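Local structure of tyrosine aminotransferase (Leishmania infantum, 4IX8) at residues A[75-80]-A[285-290]; A[115-120]-A[330-335]; A[120-125]-A[251-256]; A[145-150]-A[171-176]. The protein probably transfers the amino group of L-tyrosine to 2-oxoglutarate, as a pyridoxal-phosphate-dependent aminotransferase of class I. All coordinates share one frame; numbering follows the deposited sequence.

In the fold
Contacts 1, 3 and 4 each reach the cofactor-bearing residue at position 282: contacts 1 and 4 supply groups to its phosphate, and contact 3 reaches its O3 through Tyr252. Contacts 1 and 4, with centres about 16 Å apart, also touch each other, Arg290 NH2 lying 3.5 Å from Gly145 CA, and both meet the second subunit. Contact 3 meets contact 4 where Ile251 CD1 packs 3.9 Å from Val146 CG2. Contact 2 is more peripheral, its centre about 23 Å from that of contact 4. It shares Thr120 and helix 112-122 with contact 3, and there Leu332 CD2 lies 3.7 Å from Tyr121 CB.

Contact 1 (A[75-80]-A[285-290]); sequences GDPTVD and VCPGWR
Pro287 and Asp76 meet at about a right angle, with ring atom CG of Pro287 3.7 Å from carboxylate oxygen OD1 of Asp76. Asp76 carries its CG anti to the backbone N (chi1 -177°), and its carboxylate lies beside Thr78, which grips OD1 twice. The Thr78 backbone N donates to Asp76 OD1 at 2.9 Å, closing an Asx turn inside the type I turn of residues 76-79. Thr78 OG1 adds a second bond to Asp76 OD1, 2.7 Å long, and both donors arrive over the same face of the carboxylate, about 40° out of its plane.

With the hydroxyl held in this way, the other branch of Thr78 serves the opposing segment. Its methyl CG2 lies 3.7 Å from Val285 CG1 as the two side chains slide past each other in opposite directions, and it also lies 3.9 Å from Pro287 CD. Pro77 extends the apolar surface, its CB lying 4.2 Å from Val285 CG1.

Beyond the contact, Asp76 OD2 accepts from Tyr105 N of the second subunit, while Arg290 NH2 bonds to the phosphate of the modified residue at position 282. No hydrogen bond joins the two segments. Toward segment 285-290 the carboxylate offers a van der Waals contact with Pro287, and mainly prolines and methyl groups make the junction between this turn and the 3-10 segment 287-289 leading to the phosphate-binding Arg290.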
loop_
_atom_site.group_PDB
_atom_site.type_symbol
_atom_site.label_atom_id
_atom_site.label_comp_id
_atom_site.label_asym_id
_atom_site.label_seq_id
_atom_site.Cartn_x
_atom_site.Cartn_y
_atom_site.Cartn_z
ATOM N N GLY A 75 17.323 -0.976 -7.291
ATOM C CA GLY A 75 17.354 -1.172 -5.844
ATOM C C GLY A 75 16.560 -2.386 -5.399
ATOM O O GLY A 75 16.021 -2.408 -4.294
ATOM N N ASP A 76 16.443 -3.357 -6.288
ATOM C CA ASP A 76 15.651 -4.560 -6.054
ATOM C C ASP A 76 16.577 -5.811 -5.987
ATOM O O ASP A 76 17.215 -6.158 -6.936
ATOM C CB ASP A 76 14.594 -4.682 -7.158
ATOM C CG ASP A 76 13.668 -5.864 -6.973
ATOM O OD1 ASP A 76 14.006 -6.796 -6.210
ATOM O OD2 ASP A 76 12.601 -5.868 -7.621
ATOM N N PRO A 77 16.613 -6.485 -4.833
ATOM C CA PRO A 77 17.562 -7.587 -4.705
ATOM C C PRO A 77 17.175 -8.826 -5.500
ATOM O O PRO A 77 17.984 -9.730 -5.596
ATOM C CB PRO A 77 17.553 -7.882 -3.199
ATOM C CG PRO A 77 16.177 -7.382 -2.711
ATOM C CD PRO A 77 15.877 -6.194 -3.574
ATOM N N THR A 78 16.012 -8.831 -6.131
ATOM C CA THR A 78 15.552 -10.021 -6.822
ATOM C C THR A 78 16.014 -10.042 -8.272
ATOM O O THR A 78 15.781 -11.017 -8.944
ATOM C CB THR A 78 14.012 -10.159 -6.835
ATOM O OG1 THR A 78 13.451 -9.078 -7.581
ATOM C CG2 THR A 78 13.447 -10.149 -5.432
ATOM N N VAL A 79 16.689 -8.997 -8.751
ATOM C CA VAL A 79 16.891 -8.840 -10.201
ATOM C C VAL A 79 17.564 -10.015 -10.940
ATOM O O VAL A 79 17.119 -10.389 -12.019
ATOM C CB VAL A 79 17.704 -7.589 -10.482
ATOM C CG1 VAL A 79 18.080 -7.494 -11.950
ATOM C CG2 VAL A 79 16.863 -6.397 -10.092
ATOM N N ASP A 80 18.623 -10.593 -10.378
ATOM C CA ASP A 80 19.422 -11.585 -11.098
ATOM C C ASP A 80 19.155 -13.038 -10.724
ATOM O O ASP A 80 19.467 -13.929 -11.499
ATOM C CB ASP A 80 20.897 -11.274 -10.895
ATOM C CG ASP A 80 21.291 -10.001 -11.576
ATOM O OD1 ASP A 80 21.286 -10.019 -12.817
ATOM O OD2 ASP A 80 21.512 -8.972 -10.899
ATOM N N VAL A 285 14.616 -11.031 0.468
ATOM C CA VAL A 285 14.584 -10.936 -0.978
ATOM C C VAL A 285 13.161 -11.092 -1.500
ATOM O O VAL A 285 12.906 -11.936 -2.348
ATOM C CB VAL A 285 15.506 -12.032 -1.622
ATOM C CG1 VAL A 285 15.865 -11.683 -3.072
ATOM C CG2 VAL A 285 16.804 -12.221 -0.803
ATOM N N CYS A 286 12.217 -10.314 -0.953
ATOM C CA CYS A 286 10.823 -10.419 -1.372
ATOM C C CYS A 286 10.095 -9.091 -1.187
ATOM O O CYS A 286 9.020 -9.045 -0.588
ATOM C CB CYS A 286 10.121 -11.545 -0.603
ATOM S SG CYS A 286 10.161 -11.312 1.188
ATOM N N PRO A 287 10.640 -8.009 -1.768
ATOM C CA PRO A 287 10.020 -6.697 -1.605
ATOM C C PRO A 287 8.610 -6.633 -2.154
ATOM O O PRO A 287 7.774 -5.895 -1.603
ATOM C CB PRO A 287 10.954 -5.764 -2.381
ATOM C CG PRO A 287 11.677 -6.680 -3.374
ATOM C CD PRO A 287 11.840 -7.959 -2.621
ATOM N N GLY A 288 8.339 -7.422 -3.189
ATOM C CA GLY A 288 7.057 -7.371 -3.866
ATOM C C GLY A 288 5.883 -7.909 -3.059
ATOM O O GLY A 288 4.723 -7.658 -3.402
ATOM N N TRP A 289 6.174 -8.614 -1.974
ATOM C CA TRP A 289 5.124 -9.196 -1.168
ATOM C C TRP A 289 4.391 -8.107 -0.372
ATOM O O TRP A 289 3.299 -8.329 0.112
ATOM C CB TRP A 289 5.676 -10.259 -0.236
ATOM C CG TRP A 289 6.249 -11.467 -0.905
ATOM C CD1 TRP A 289 6.477 -11.640 -2.226
ATOM C CD2 TRP A 289 6.724 -12.650 -0.260
ATOM N NE1 TRP A 289 7.036 -12.866 -2.455
ATOM C CE2 TRP A 289 7.209 -13.503 -1.257
ATOM C CE3 TRP A 289 6.776 -13.070 1.067
ATOM C CZ2 TRP A 289 7.725 -14.766 -0.982
ATOM C CZ3 TRP A 289 7.306 -14.316 1.343
ATOM C CH2 TRP A 289 7.767 -15.152 0.323
ATOM N N ARG A 290 5.007 -6.936 -0.258
ATOM C CA ARG A 290 4.425 -5.769 0.375
ATOM C C ARG A 290 4.066 -6.029 1.827
ATOM O O ARG A 290 2.914 -5.869 2.232
ATOM C CB ARG A 290 3.179 -5.293 -0.372
ATOM C CG ARG A 290 3.399 -4.983 -1.846
ATOM C CD ARG A 290 4.689 -4.199 -2.086
ATOM N NE ARG A 290 4.781 -2.975 -1.313
ATOM C CZ ARG A 290 5.922 -2.414 -0.908
ATOM N NH1 ARG A 290 7.095 -2.989 -1.144
ATOM N NH2 ARG A 290 5.890 -1.274 -0.237
#

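Contact 2 (A[115-120]-A[330-335]); sequences RQVVST and RTLLKC
Leu332 enters the contact beside Val117, the two side chains running past each other in opposite directions. Its CB already touches, 3.9 Å from Val117 CG1. With CG anti to the backbone N (chi1 -178°), the leucine extends toward helix 112-122, and from CG the branch CD2 completes the approach. This methyl lies 3.8 Å from Val117 CG1 and then reaches the helix backbone itself, 4.1 Å from Val118 CA. Val118 adds its CG2, 4.2 Å from Leu332 CD2, although its CB is directed away from the segment 330-335; the valine also packs on Trp293 and Ile295 of strand 292-297.

The next residue, Leu333, covers the same helix nearer the surface. Its CG lies 4.1 Å from Val117 CG1, so that one methyl of Val117 touches both leucines. Farther out, Leu333 CD2 meets the methyl CG2 of Thr120 at 4.0 Å, their side chains crossing at about a right angle.

The turn carrying both leucines follows the end of helix 322-331 and is closed by Lys334 N bonding to Thr331 O. No hydrogen bond crosses between the segments: dispersion contacts and the exclusion of water from Leu332 join this helix end to helix 112-122.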
loop_
_atom_site.group_PDB
_atom_site.type_symbol
_atom_site.label_atom_id
_atom_site.label_comp_id
_atom_site.label_asym_id
_atom_site.label_seq_id
_atom_site.Cartn_x
_atom_site.Cartn_y
_atom_site.Cartn_z
ATOM N N ARG A 115 2.373 -9.905 14.867
ATOM C CA ARG A 115 2.789 -8.796 15.712
ATOM C C ARG A 115 3.580 -9.329 16.912
ATOM O O ARG A 115 4.613 -8.753 17.292
ATOM C CB ARG A 115 1.577 -7.971 16.162
ATOM C CG ARG A 115 0.886 -7.241 15.028
ATOM C CD ARG A 115 -0.458 -6.618 15.500
ATOM N NE ARG A 115 -0.236 -5.503 16.403
ATOM C CZ ARG A 115 -1.167 -4.999 17.219
ATOM N NH1 ARG A 115 -2.371 -5.541 17.259
ATOM N NH2 ARG A 115 -0.890 -3.956 18.003
ATOM N N GLN A 116 3.119 -10.443 17.480
ATOM C CA GLN A 116 3.835 -11.057 18.594
ATOM C C GLN A 116 5.198 -11.549 18.160
ATOM O O GLN A 116 6.195 -11.384 18.881
ATOM C CB GLN A 116 3.022 -12.208 19.172
ATOM C CG GLN A 116 1.965 -11.695 20.127
ATOM C CD GLN A 116 0.744 -12.581 20.214
ATOM O OE1 GLN A 116 0.825 -13.786 20.052
ATOM N NE2 GLN A 116 -0.421 -11.964 20.415
ATOM N N VAL A 117 5.237 -12.132 16.966
ATOM C CA VAL A 117 6.466 -12.715 16.422
ATOM C C VAL A 117 7.505 -11.634 16.105
ATOM O O VAL A 117 8.679 -11.794 16.409
ATOM C CB VAL A 117 6.125 -13.565 15.157
ATOM C CG1 VAL A 117 7.305 -13.777 14.292
ATOM C CG2 VAL A 117 5.518 -14.914 15.561
ATOM N N VAL A 118 7.069 -10.539 15.494
ATOM C CA VAL A 118 7.974 -9.452 15.155
ATOM C C VAL A 118 8.595 -8.875 16.404
ATOM O O VAL A 118 9.776 -8.549 16.455
ATOM C CB VAL A 118 7.226 -8.362 14.424
ATOM C CG1 VAL A 118 8.001 -7.072 14.440
ATOM C CG2 VAL A 118 6.914 -8.798 13.016
ATOM N N SER A 119 7.766 -8.745 17.430
ATOM C CA SER A 119 8.204 -8.239 18.715
ATOM C C SER A 119 9.301 -9.140 19.278
ATOM O O SER A 119 10.314 -8.660 19.788
ATOM C CB SER A 119 7.038 -8.184 19.695
ATOM O OG SER A 119 7.503 -7.769 20.962
ATOM N N THR A 120 9.090 -10.448 19.175
ATOM C CA THR A 120 10.058 -11.429 19.670
ATOM C C THR A 120 11.345 -11.363 18.866
ATOM O O THR A 120 12.441 -11.452 19.421
ATOM C CB THR A 120 9.515 -12.846 19.580
ATOM O OG1 THR A 120 8.319 -12.943 20.364
ATOM C CG2 THR A 120 10.555 -13.856 20.057
ATOM N N ARG A 330 5.192 -17.798 10.678
ATOM C CA ARG A 330 5.629 -19.196 10.889
ATOM C C ARG A 330 7.142 -19.345 10.782
ATOM O O ARG A 330 7.696 -20.271 11.359
ATOM C CB ARG A 330 4.967 -20.132 9.877
ATOM C CG ARG A 330 3.548 -20.473 10.219
ATOM C CD ARG A 330 2.874 -21.328 9.149
ATOM N NE ARG A 330 1.436 -21.385 9.371
ATOM C CZ ARG A 330 0.577 -22.184 8.744
ATOM N NH1 ARG A 330 0.983 -23.066 7.844
ATOM N NH2 ARG A 330 -0.713 -22.094 9.032
ATOM N N THR A 331 7.808 -18.424 10.081
ATOM C CA THR A 331 9.201 -18.646 9.703
ATOM C C THR A 331 10.216 -17.564 10.144
ATOM O O THR A 331 11.419 -17.831 10.202
ATOM C CB THR A 331 9.306 -18.802 8.168
ATOM O OG1 THR A 331 8.802 -17.629 7.518
ATOM C CG2 THR A 331 8.526 -20.064 7.693
ATOM N N LEU A 332 9.742 -16.387 10.516
ATOM C CA LEU A 332 10.642 -15.276 10.825
ATOM C C LEU A 332 11.662 -15.641 11.900
ATOM O O LEU A 332 12.783 -15.166 11.895
ATOM C CB LEU A 332 9.825 -14.060 11.280
ATOM C CG LEU A 332 10.656 -12.816 11.575
ATOM C CD1 LEU A 332 11.298 -12.255 10.320
ATOM C CD2 LEU A 332 9.755 -11.761 12.225
ATOM N N LEU A 333 11.228 -16.436 12.856
ATOM C CA LEU A 333 12.070 -16.868 13.964
ATOM C C LEU A 333 12.848 -18.132 13.634
ATOM O O LEU A 333 13.628 -18.582 14.438
ATOM C CB LEU A 333 11.214 -17.123 15.206
ATOM C CG LEU A 333 10.412 -15.952 15.775
ATOM C CD1 LEU A 333 9.536 -16.471 16.906
ATOM C CD2 LEU A 333 11.319 -14.847 16.277
ATOM N N LYS A 334 12.546 -18.767 12.512
ATOM C CA LYS A 334 13.143 -20.065 12.188
ATOM C C LYS A 334 14.206 -19.965 11.095
ATOM O O LYS A 334 14.923 -20.900 10.843
ATOM C CB LYS A 334 12.058 -21.050 11.754
ATOM C CG LYS A 334 11.098 -21.476 12.854
ATOM C CD LYS A 334 10.313 -22.717 12.383
ATOM C CE LYS A 334 9.292 -23.189 13.401
ATOM N NZ LYS A 334 8.486 -24.371 12.914
ATOM N N CYS A 335 14.338 -18.806 10.479
ATOM C CA CYS A 335 15.269 -18.640 9.382
ATOM C C CYS A 335 16.669 -18.703 9.908
ATOM O O CYS A 335 17.000 -18.005 10.872
ATOM C CB CYS A 335 15.034 -17.325 8.680
ATOM S SG CYS A 335 13.672 -17.467 7.527
#

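Contact 3 (A[120-125]-A[251-256]); sequences TYWRRF and IYAEMV
Tyr121 and Glu254 approach from opposite directions, and the tyrosine OH donates a 2.8 Å hydrogen bond to Glu254 OE2. The oxygen uses its anti lone pair, the one turned away from its partner oxygen, and lies at the edge of the ring near its plane. Ring and carboxylate are nearly coplanar, 19° apart. Beside this bond, Ala253 CB is met by two aromatic residues, lying 3.9 Å from Phe125 CZ and 4.3 Å from Trp122 CH2.

The next shell sets these groups in position. A bend at chi2 (-94°) turns the glutamate chain toward the phenol. Tyr121 CD1 lies 3.6 Å above the guanidinium plane of Arg124, offset toward the rim, while Arg124 NH1 stays 4.5 Å from Glu254 OE2, beyond a salt bridge. Phe125 directs its CD2 onto the centre of the Trp122 ring, and Phe262 meets Phe125 edge-to-face. Trp122 NE1 bonds to Ser264 OG.

On the other segment, Ala253 and Glu254 occupy the middle of a type I turn closed by Met255 N bonding to Tyr252 O. Tyr252, at the start of that turn, bonds through its OH to O3 of the cofactor-bearing residue at position 282. The phenol donor and the nearby positive charge of Arg124 would both favour an ionised Glu254, which would probably strengthen the bond from Tyr121; together with Phe125 and Trp122 packed on Ala253, that bond joins the cofactor-side turn to segment 120-125.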
loop_
_atom_site.group_PDB
_atom_site.type_symbol
_atom_site.label_atom_id
_atom_site.label_comp_id
_atom_site.label_asym_id
_atom_site.label_seq_id
_atom_site.Cartn_x
_atom_site.Cartn_y
_atom_site.Cartn_z
ATOM N N THR A 120 9.090 -10.448 19.175
ATOM C CA THR A 120 10.058 -11.429 19.670
ATOM C C THR A 120 11.345 -11.363 18.866
ATOM O O THR A 120 12.441 -11.452 19.421
ATOM C CB THR A 120 9.515 -12.846 19.580
ATOM O OG1 THR A 120 8.319 -12.943 20.364
ATOM C CG2 THR A 120 10.555 -13.856 20.057
ATOM N N TYR A 121 11.197 -11.208 17.553
ATOM C CA TYR A 121 12.349 -11.120 16.643
ATOM C C TYR A 121 13.243 -9.926 16.931
ATOM O O TYR A 121 14.450 -10.073 16.999
ATOM C CB TYR A 121 11.854 -11.068 15.192
ATOM C CG TYR A 121 12.865 -10.639 14.143
ATOM C CD1 TYR A 121 13.773 -11.537 13.578
ATOM C CD2 TYR A 121 12.837 -9.359 13.639
ATOM C CE1 TYR A 121 14.691 -11.114 12.572
ATOM C CE2 TYR A 121 13.708 -8.945 12.659
ATOM C CZ TYR A 121 14.636 -9.799 12.137
ATOM O OH TYR A 121 15.474 -9.305 11.168
ATOM N N TRP A 122 12.649 -8.765 17.182
ATOM C CA TRP A 122 13.438 -7.543 17.341
ATOM C C TRP A 122 14.184 -7.548 18.668
ATOM O O TRP A 122 15.140 -6.794 18.847
ATOM C CB TRP A 122 12.572 -6.276 17.241
ATOM C CG TRP A 122 13.400 -5.189 16.621
ATOM C CD1 TRP A 122 14.174 -4.265 17.269
ATOM C CD2 TRP A 122 13.605 -4.963 15.213
ATOM N NE1 TRP A 122 14.825 -3.466 16.352
ATOM C CE2 TRP A 122 14.510 -3.894 15.088
ATOM C CE3 TRP A 122 13.107 -5.563 14.056
ATOM C CZ2 TRP A 122 14.911 -3.411 13.858
ATOM C CZ3 TRP A 122 13.521 -5.084 12.832
ATOM C CH2 TRP A 122 14.406 -4.024 12.742
ATOM N N ARG A 123 13.789 -8.449 19.564
ATOM C CA ARG A 123 14.427 -8.579 20.866
ATOM C C ARG A 123 15.875 -8.988 20.762
ATOM O O ARG A 123 16.661 -8.682 21.646
ATOM C CB ARG A 123 13.671 -9.586 21.726
ATOM C CG ARG A 123 12.231 -9.165 21.920
ATOM C CD ARG A 123 11.707 -9.451 23.293
ATOM N NE ARG A 123 10.443 -8.764 23.556
ATOM C CZ ARG A 123 9.741 -8.954 24.667
ATOM N NH1 ARG A 123 10.182 -9.819 25.602
ATOM N NH2 ARG A 123 8.605 -8.283 24.853
ATOM N N ARG A 124 16.231 -9.652 19.668
ATOM C CA ARG A 124 17.593 -10.127 19.487
ATOM C C ARG A 124 18.546 -8.968 19.260
ATOM O O ARG A 124 19.754 -9.128 19.369
ATOM C CB ARG A 124 17.658 -11.105 18.314
ATOM C CG ARG A 124 17.497 -10.434 16.917
ATOM C CD ARG A 124 17.159 -11.433 15.783
ATOM N NE ARG A 124 16.300 -12.530 16.258
ATOM C CZ ARG A 124 16.037 -13.652 15.588
ATOM N NH1 ARG A 124 16.592 -13.890 14.407
ATOM N NH2 ARG A 124 15.256 -14.569 16.131
ATOM N N PHE A 125 18.004 -7.810 18.922
ATOM C CA PHE A 125 18.812 -6.620 18.702
ATOM C C PHE A 125 19.034 -5.834 19.989
ATOM O O PHE A 125 19.714 -4.795 19.983
ATOM C CB PHE A 125 18.160 -5.728 17.663
ATOM C CG PHE A 125 18.106 -6.351 16.294
ATOM C CD1 PHE A 125 19.259 -6.858 15.704
ATOM C CD2 PHE A 125 16.902 -6.418 15.587
ATOM C CE1 PHE A 125 19.219 -7.443 14.436
ATOM C CE2 PHE A 125 16.857 -7.016 14.303
ATOM C CZ PHE A 125 18.012 -7.522 13.730
ATOM N N ILE A 251 15.621 -1.231 8.054
ATOM C CA ILE A 251 15.246 -2.335 7.190
ATOM C C ILE A 251 16.443 -3.164 6.749
ATOM O O ILE A 251 16.290 -4.326 6.371
ATOM C CB ILE A 251 14.489 -1.829 5.963
ATOM C CG1 ILE A 251 13.746 -3.009 5.325
ATOM C CG2 ILE A 251 15.441 -1.080 5.003
ATOM C CD1 ILE A 251 13.146 -2.694 4.024
ATOM N N TYR A 252 17.643 -2.582 6.791
ATOM C CA TYR A 252 18.861 -3.328 6.421
ATOM C C TYR A 252 19.567 -3.914 7.646
ATOM O O TYR A 252 20.760 -4.237 7.584
ATOM C CB TYR A 252 19.841 -2.432 5.646
ATOM C CG TYR A 252 19.282 -2.049 4.301
ATOM C CD1 TYR A 252 19.175 -2.986 3.291
ATOM C CD2 TYR A 252 18.845 -0.764 4.051
ATOM C CE1 TYR A 252 18.633 -2.650 2.073
ATOM C CE2 TYR A 252 18.305 -0.424 2.847
ATOM C CZ TYR A 252 18.215 -1.373 1.851
ATOM O OH TYR A 252 17.680 -1.051 0.629
ATOM N N ALA A 253 18.826 -4.073 8.746
ATOM C CA ALA A 253 19.376 -4.563 10.014
ATOM C C ALA A 253 20.185 -5.870 9.911
ATOM O O ALA A 253 21.169 -6.015 10.616
ATOM C CB ALA A 253 18.239 -4.779 11.031
ATOM N N GLU A 254 19.774 -6.794 9.042
ATOM C CA GLU A 254 20.390 -8.130 8.907
ATOM C C GLU A 254 21.511 -8.135 7.886
ATOM O O GLU A 254 22.141 -9.181 7.647
ATOM C CB GLU A 254 19.353 -9.154 8.455
ATOM C CG GLU A 254 18.230 -9.451 9.461
ATOM C CD GLU A 254 18.526 -10.645 10.331
ATOM O OE1 GLU A 254 19.520 -11.351 10.076
ATOM O OE2 GLU A 254 17.725 -10.918 11.237
ATOM N N MET A 255 21.702 -6.991 7.226
ATOM C CA MET A 255 22.607 -6.905 6.078
ATOM C C MET A 255 23.825 -6.024 6.342
ATOM O O MET A 255 24.164 -5.157 5.534
ATOM C CB MET A 255 21.835 -6.421 4.880
ATOM C CG MET A 255 21.069 -7.571 4.283
ATOM S SD MET A 255 19.640 -6.953 3.380
ATOM C CE MET A 255 20.425 -6.723 1.782
ATOM N N VAL A 256 24.412 -6.194 7.527
ATOM C CA VAL A 256 25.715 -5.625 7.841
ATOM C C VAL A 256 26.812 -6.542 7.333
ATOM O O VAL A 256 26.722 -7.763 7.498
ATOM C CB VAL A 256 25.888 -5.427 9.344
ATOM C CG1 VAL A 256 27.268 -4.782 9.661
ATOM C CG2 VAL A 256 24.760 -4.579 9.886
#

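Contact 4 (A[145-150]-A[171-176]); sequences GVSQAI and FPHYKS
Ile150 and Tyr174 join two helices of the large, cofactor-binding domain of a fold type I aminotransferase: helix 145-157, whose first turn receives the cofactor phosphate, and helix 173-181.

The apolar part is a CH-pi contact. Ile150 sets its CG1 anti to the carbonyl carbon (chi1 -70°), and from there CD1 lies over one face of the Tyr174 ring, tightly packed at 3.3 Å from CZ. The isoleucine crosses the tyrosine at about a right angle, and its other branch follows the same ring, CG2 lying 3.9 Å from Tyr174 CD1. Methyl CD1 also meets two ring edges. It lies near the plane of His173, 3.9 Å from CD2, and near that of Phe171, 4.4 Å from CE2. One methyl group thus touches three flat side chains, two by their edges and one by its face.

A second kind of contact, between a polar residue and a ring, links Ser147 with His173. Ser147 CB packs 3.6 Å from His173 NE2, and Ser147 OG stands over one face of the imidazole, offset toward its rim, while the backbone oxygen of the serine lies at the ring edge in its plane.

Hydrogen bonds of the polar groups lead elsewhere. Ser147 OG, with the backbone N of Val146, binds phosphate oxygens of the modified residue at position 282, and Tyr174 OH bonds to Asp249 OD2. The imidazole, with Ser147 OG over one face and Ile150 CD1 at its edge, turns its NE2 to the dimer interface, where it is hydrogen-bonded to the backbone oxygen of Leu316 of the second subunit.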
loop_
_atom_site.group_PDB
_atom_site.type_symbol
_atom_site.label_atom_id
_atom_site.label_comp_id
_atom_site.label_asym_id
_atom_site.label_seq_id
_atom_site.Cartn_x
_atom_site.Cartn_y
_atom_site.Cartn_z
ATOM N N GLY A 145 4.474 -2.960 3.297
ATOM C CA GLY A 145 5.830 -2.589 3.026
ATOM C C GLY A 145 6.231 -1.493 3.999
ATOM O O GLY A 145 5.359 -0.908 4.658
ATOM N N VAL A 146 7.528 -1.180 4.086
ATOM C CA VAL A 146 7.971 -0.061 4.900
ATOM C C VAL A 146 7.448 1.235 4.309
ATOM O O VAL A 146 7.287 2.226 5.009
ATOM C CB VAL A 146 9.499 -0.054 5.017
ATOM C CG1 VAL A 146 10.024 1.139 5.714
ATOM C CG2 VAL A 146 9.935 -1.273 5.744
ATOM N N SER A 147 7.209 1.252 3.006
ATOM C CA SER A 147 6.657 2.451 2.383
ATOM C C SER A 147 5.359 2.863 3.059
ATOM O O SER A 147 5.185 4.023 3.372
ATOM C CB SER A 147 6.450 2.233 0.890
ATOM O OG SER A 147 7.714 2.049 0.237
ATOM N N GLN A 148 4.462 1.930 3.355
ATOM C CA GLN A 148 3.260 2.347 4.082
ATOM C C GLN A 148 3.620 2.755 5.511
ATOM O O GLN A 148 3.050 3.711 6.070
ATOM C CB GLN A 148 2.190 1.239 4.142
ATOM C CG GLN A 148 0.816 1.835 4.589
ATOM C CD GLN A 148 -0.134 0.842 5.235
ATOM O OE1 GLN A 148 0.232 -0.282 5.574
ATOM N NE2 GLN A 148 -1.371 1.250 5.382
ATOM N N ALA A 149 4.583 2.047 6.107
ATOM C CA ALA A 149 4.974 2.384 7.471
ATOM C C ALA A 149 5.433 3.833 7.540
ATOM O O ALA A 149 5.144 4.532 8.524
ATOM C CB ALA A 149 6.057 1.481 7.958
ATOM N N ILE A 150 6.064 4.300 6.471
ATOM C CA ILE A 150 6.498 5.691 6.394
ATOM C C ILE A 150 5.319 6.628 6.283
ATOM O O ILE A 150 5.275 7.638 6.938
ATOM C CB ILE A 150 7.419 5.901 5.224
ATOM C CG1 ILE A 150 8.757 5.202 5.528
ATOM C CG2 ILE A 150 7.663 7.398 4.979
ATOM C CD1 ILE A 150 9.746 5.097 4.311
ATOM N N PHE A 171 17.184 7.578 0.866
ATOM C CA PHE A 171 16.098 6.850 0.205
ATOM C C PHE A 171 14.978 7.847 -0.071
ATOM O O PHE A 171 14.518 8.499 0.841
ATOM C CB PHE A 171 15.607 5.727 1.129
ATOM C CG PHE A 171 14.459 4.914 0.584
ATOM C CD1 PHE A 171 14.561 4.234 -0.614
ATOM C CD2 PHE A 171 13.282 4.791 1.311
ATOM C CE1 PHE A 171 13.483 3.471 -1.100
ATOM C CE2 PHE A 171 12.216 4.036 0.839
ATOM C CZ PHE A 171 12.308 3.388 -0.370
ATOM N N PRO A 172 14.575 8.010 -1.334
ATOM C CA PRO A 172 13.745 9.178 -1.667
ATOM C C PRO A 172 12.311 9.213 -1.096
ATOM O O PRO A 172 11.664 10.253 -1.195
ATOM C CB PRO A 172 13.664 9.138 -3.196
ATOM C CG PRO A 172 14.632 8.074 -3.669
ATOM C CD PRO A 172 14.995 7.222 -2.513
ATOM N N HIS A 173 11.841 8.144 -0.482
ATOM C CA HIS A 173 10.464 8.077 -0.087
ATOM C C HIS A 173 10.108 9.068 1.026
ATOM O O HIS A 173 8.960 9.535 1.035
ATOM C CB HIS A 173 10.083 6.667 0.367
ATOM C CG HIS A 173 8.619 6.372 0.213
ATOM N ND1 HIS A 173 7.952 6.518 -0.988
ATOM C CD2 HIS A 173 7.704 5.905 1.096
ATOM C CE1 HIS A 173 6.693 6.149 -0.837
ATOM N NE2 HIS A 173 6.515 5.776 0.417
ATOM N N TYR A 174 11.031 9.394 1.949
ATOM C CA TYR A 174 10.692 10.348 3.017
ATOM C C TYR A 174 10.324 11.686 2.416
ATOM O O TYR A 174 9.279 12.288 2.747
ATOM C CB TYR A 174 11.834 10.492 4.029
ATOM C CG TYR A 174 11.984 9.186 4.744
ATOM C CD1 TYR A 174 11.207 8.887 5.854
ATOM C CD2 TYR A 174 12.825 8.185 4.239
ATOM C CE1 TYR A 174 11.288 7.628 6.477
ATOM C CE2 TYR A 174 12.911 6.931 4.855
ATOM C CZ TYR A 174 12.146 6.661 5.961
ATOM O OH TYR A 174 12.225 5.430 6.578
ATOM N N LYS A 175 11.117 12.103 1.448
ATOM C CA LYS A 175 10.881 13.365 0.765
ATOM C C LYS A 175 9.582 13.320 -0.033
ATOM O O LYS A 175 8.820 14.290 -0.067
ATOM C CB LYS A 175 12.079 13.673 -0.134
ATOM C CG LYS A 175 11.886 14.726 -1.173
ATOM C CD LYS A 175 12.047 16.079 -0.662
ATOM C CE LYS A 175 12.176 17.044 -1.823
ATOM N NZ LYS A 175 11.603 18.327 -1.379
ATOM N N SER A 176 9.338 12.192 -0.685
ATOM C CA SER A 176 8.174 12.067 -1.536
ATOM C C SER A 176 6.898 12.144 -0.747
ATOM O O SER A 176 5.959 12.733 -1.216
ATOM C CB SER A 176 8.217 10.758 -2.331
ATOM O OG SER A 176 9.091 10.920 -3.429
#